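Cupin domain-containing protein (Rhodopseudomonas palustris, PDB 3LAG) is of unknown function but has a cupin fold that binds a nickel ion. Local coordinates at residues M2-I10 and T20-T30. Residues are numbered along the deposited sequence; the frame is centred on the assembly and turned at random. Where two conformers were deposited one is given.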
loop_
_atom_site.group_PDB
_atom_site.type_symbol
_atom_site.label_atom_id
_atom_site.label_comp_id
_atom_site.label_asym_id
_atom_site.label_seq_id
_atom_site.Cartn_x
_atom_site.Cartn_y
_atom_site.Cartn_z
HETATM N N MSE B 2 -15.980 -26.576 -3.459
HETATM C CA MSE B 2 -15.927 -26.183 -2.068
HETATM C C MSE B 2 -14.968 -25.089 -1.701
HETATM O O MSE B 2 -15.144 -24.429 -0.677
HETATM C CB MSE B 2 -15.738 -27.378 -1.202
HETATM C CG MSE B 2 -16.993 -28.112 -1.209
HETATM SE SE MSE B 2 -16.792 -29.414 0.071
HETATM C CE MSE B 2 -16.730 -30.884 -1.123
ATOM N N THR B 3 -13.972 -24.846 -2.540
ATOM C CA THR B 3 -13.074 -23.723 -2.320
ATOM C C THR B 3 -13.815 -22.421 -2.583
ATOM O O THR B 3 -14.537 -22.307 -3.582
ATOM C CB THR B 3 -11.863 -23.785 -3.259
ATOM O OG1 THR B 3 -11.232 -25.062 -3.121
ATOM C CG2 THR B 3 -10.859 -22.683 -2.925
ATOM N N VAL B 4 -13.630 -21.447 -1.700
ATOM C CA VAL B 4 -14.236 -20.141 -1.850
ATOM C C VAL B 4 -13.333 -19.295 -2.746
ATOM O O VAL B 4 -12.106 -19.360 -2.651
ATOM C CB VAL B 4 -14.426 -19.480 -0.468
ATOM C CG1 VAL B 4 -14.816 -18.008 -0.605
ATOM C CG2 VAL B 4 -15.468 -20.261 0.338
ATOM N N ALA B 5 -13.924 -18.511 -3.637
ATOM C CA ALA B 5 -13.133 -17.616 -4.469
ATOM C C ALA B 5 -12.522 -16.476 -3.651
ATOM O O ALA B 5 -13.165 -15.919 -2.768
ATOM C CB ALA B 5 -13.978 -17.064 -5.604
ATOM N N ALA B 6 -11.269 -16.145 -3.942
ATOM C CA ALA B 6 -10.685 -14.922 -3.415
ATOM C C ALA B 6 -11.433 -13.741 -4.027
ATOM O O ALA B 6 -11.898 -13.824 -5.166
ATOM C CB ALA B 6 -9.220 -14.855 -3.770
ATOM N N LYS B 7 -11.534 -12.642 -3.286
ATOM C CA LYS B 7 -12.154 -11.430 -3.796
ATOM C C LYS B 7 -11.073 -10.425 -4.159
ATOM O O LYS B 7 -10.067 -10.296 -3.450
ATOM C CB LYS B 7 -13.065 -10.826 -2.729
ATOM C CG LYS B 7 -14.154 -11.753 -2.222
ATOM C CD LYS B 7 -14.871 -11.131 -1.023
ATOM C CE LYS B 7 -15.751 -12.139 -0.296
ATOM N NZ LYS B 7 -16.326 -11.564 0.955
ATOM N N SER B 8 -11.283 -9.705 -5.256
ATOM C CA SER B 8 -10.361 -8.643 -5.648
ATOM C C SER B 8 -11.100 -7.387 -6.108
ATOM O O SER B 8 -12.169 -7.476 -6.701
ATOM C CB SER B 8 -9.410 -9.119 -6.749
ATOM O OG SER B 8 -10.127 -9.436 -7.923
ATOM N N GLU B 9 -10.520 -6.228 -5.813
ATOM C CA GLU B 9 -11.040 -4.942 -6.258
ATOM C C GLU B 9 -9.876 -4.113 -6.782
ATOM O O GLU B 9 -8.894 -3.867 -6.066
ATOM C CB GLU B 9 -11.718 -4.183 -5.120
ATOM C CG GLU B 9 -12.242 -2.822 -5.559
ATOM C CD GLU B 9 -12.159 -1.749 -4.474
ATOM O OE1 GLU B 9 -11.632 -2.030 -3.373
ATOM O OE2 GLU B 9 -12.616 -0.612 -4.734
ATOM N N ILE B 10 -9.978 -3.693 -8.036
ATOM C CA ILE B 10 -8.947 -2.847 -8.621
ATOM C C ILE B 10 -9.212 -1.403 -8.212
ATOM O O ILE B 10 -10.172 -0.786 -8.669
ATOM C CB ILE B 10 -8.863 -3.019 -10.149
ATOM C CG1 ILE B 10 -8.457 -4.459 -10.485
ATOM C CG2 ILE B 10 -7.852 -2.059 -10.749
ATOM C CD1 ILE B 10 -8.591 -4.846 -11.943
ATOM N N THR B 20 -4.507 -3.492 -6.583
ATOM C CA THR B 20 -5.616 -4.406 -6.339
ATOM C C THR B 20 -5.687 -4.788 -4.877
ATOM O O THR B 20 -4.690 -5.202 -4.282
ATOM C CB THR B 20 -5.464 -5.706 -7.152
ATOM O OG1 THR B 20 -5.284 -5.379 -8.534
ATOM C CG2 THR B 20 -6.691 -6.600 -7.011
ATOM N N GLU B 21 -6.875 -4.641 -4.307
ATOM C CA GLU B 21 -7.153 -5.123 -2.964
ATOM C C GLU B 21 -7.620 -6.570 -3.030
ATOM O O GLU B 21 -8.600 -6.883 -3.710
ATOM C CB GLU B 21 -8.234 -4.264 -2.311
ATOM C CG GLU B 21 -8.621 -4.711 -0.920
ATOM C CD GLU B 21 -9.721 -3.846 -0.346
ATOM O OE1 GLU B 21 -10.260 -2.999 -1.092
ATOM O OE2 GLU B 21 -10.042 -3.999 0.849
ATOM N N TRP B 22 -6.911 -7.445 -2.318
ATOM C CA TRP B 22 -7.265 -8.857 -2.230
ATOM C C TRP B 22 -7.843 -9.168 -0.863
ATOM O O TRP B 22 -7.270 -8.799 0.159
ATOM C CB TRP B 22 -6.040 -9.749 -2.493
ATOM C CG TRP B 22 -5.642 -9.750 -3.932
ATOM C CD1 TRP B 22 -4.700 -8.958 -4.535
ATOM C CD2 TRP B 22 -6.200 -10.562 -4.969
ATOM N NE1 TRP B 22 -4.636 -9.234 -5.884
ATOM C CE2 TRP B 22 -5.541 -10.222 -6.172
ATOM C CE3 TRP B 22 -7.189 -11.553 -4.995
ATOM C CZ2 TRP B 22 -5.847 -10.830 -7.387
ATOM C CZ3 TRP B 22 -7.489 -12.161 -6.206
ATOM C CH2 TRP B 22 -6.817 -11.798 -7.385
ATOM N N ARG B 23 -8.990 -9.838 -0.859
ATOM C CA ARG B 23 -9.613 -10.305 0.374
ATOM C C ARG B 23 -9.853 -11.793 0.249
ATOM O O ARG B 23 -10.556 -12.250 -0.656
ATOM C CB ARG B 23 -10.933 -9.574 0.627
ATOM C CG ARG B 23 -10.730 -8.141 1.035
ATOM C CD ARG B 23 -12.048 -7.422 1.295
ATOM N NE ARG B 23 -11.808 -6.114 1.890
ATOM C CZ ARG B 23 -11.745 -5.882 3.197
ATOM N NH1 ARG B 23 -11.922 -6.863 4.073
ATOM N NH2 ARG B 23 -11.520 -4.654 3.632
ATOM N N LEU B 24 -9.251 -12.553 1.154
ATOM C CA LEU B 24 -9.385 -14.002 1.145
ATOM C C LEU B 24 -10.108 -14.470 2.393
ATOM O O LEU B 24 -9.537 -14.487 3.489
ATOM C CB LEU B 24 -8.023 -14.689 1.046
ATOM C CG LEU B 24 -7.488 -14.905 -0.367
ATOM C CD1 LEU B 24 -7.070 -13.598 -1.004
ATOM C CD2 LEU B 24 -6.326 -15.879 -0.315
ATOM N N PRO B 25 -11.376 -14.863 2.232
ATOM C CA PRO B 25 -12.101 -15.474 3.352
ATOM C C PRO B 25 -11.434 -16.789 3.781
ATOM O O PRO B 25 -10.693 -17.393 3.017
ATOM C CB PRO B 25 -13.472 -15.780 2.744
ATOM C CG PRO B 25 -13.614 -14.824 1.616
ATOM C CD PRO B 25 -12.235 -14.686 1.047
ATOM N N PRO B 26 -11.710 -17.253 5.000
ATOM C CA PRO B 26 -11.244 -18.594 5.375
ATOM C C PRO B 26 -11.708 -19.627 4.348
ATOM O O PRO B 26 -12.859 -19.585 3.912
ATOM C CB PRO B 26 -11.909 -18.831 6.733
ATOM C CG PRO B 26 -12.070 -17.427 7.293
ATOM C CD PRO B 26 -12.398 -16.566 6.105
ATOM N N GLY B 27 -10.812 -20.523 3.949
ATOM C CA GLY B 27 -11.157 -21.559 2.989
ATOM C C GLY B 27 -11.185 -21.102 1.539
ATOM O O GLY B 27 -11.775 -21.771 0.686
ATOM N N SER B 28 -10.557 -19.970 1.247
ATOM C CA SER B 28 -10.529 -19.454 -0.117
ATOM C C SER B 28 -9.169 -19.652 -0.787
ATOM O O SER B 28 -8.174 -19.991 -0.129
ATOM C CB SER B 28 -10.908 -17.965 -0.138
ATOM O OG SER B 28 -9.907 -17.157 0.453
ATOM N N ALA B 29 -9.151 -19.424 -2.100
ATOM C CA ALA B 29 -7.929 -19.476 -2.902
ATOM C C ALA B 29 -8.052 -18.568 -4.119
ATOM O O ALA B 29 -9.134 -18.419 -4.679
ATOM C CB ALA B 29 -7.634 -20.907 -3.335
ATOM N N THR B 30 -6.942 -17.966 -4.534
ATOM C CA THR B 30 -6.924 -17.153 -5.750
ATOM C C THR B 30 -6.979 -18.023 -6.995
ATOM O O THR B 30 -7.393 -17.562 -8.062
ATOM C CB THR B 30 -5.627 -16.339 -5.853
ATOM O OG1 THR B 30 -4.503 -17.227 -5.784
ATOM C CG2 THR B 30 -5.515 -15.353 -4.706
HETATM O O HOH W 1 -13.711 -23.625 1.530
HETATM O O HOH W 2 -10.483 -16.901 -6.633
#
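Lys7 and Arg23 face each other in a hydrogen-bonded antiparallel pair of the cupin beta-barrel, where residues 7-10 and 20-24 are two arms of a hairpin. Lys7 N gives to Arg23 O and Arg23 N returns to Lys7 O, both at 2.8 Å; Glu9 and Glu21 repeat the exchange. On the N-terminal side of Ala6 the partner becomes residues 28-29: Val4 bridges in parallel to Ser28, which closes the type II turn from Pro25, and the hydrogen bond from Val4 N to Gly27 O is almost straight (173°). The tight part is the Trp22 side. Ser8 CB sits over the six-membered ring, 3.6 Å from its centroid in a CH-pi contact, Thr20 CG2 lies above the same face near the rim, and Ala6 CB comes to the ring edge at CZ3 while also resting on Leu24 CD1 (3.7 Å). With CG anti to the carbonyl carbon (chi1 -73°), Trp22 lies flat beneath Ser8 and also meets the Phe89 ring. Trimming Trp22 to an alanine would probably leave Ser8 CB and Ala6 CB without the ring they rest on, and Phe89 without its ring neighbour. The solvent side is looser: the exposed, extended Lys7 chain crosses Pro25, its CE 3.9 Å from Pro25 CG, and Glu9 OE2 forms a salt bridge with Arg67 of the second subunit. Water also enters beside Val4, where one molecule accepts from Ala6 N (2.9 Å) and donates to Ala29 O (2.8 Å).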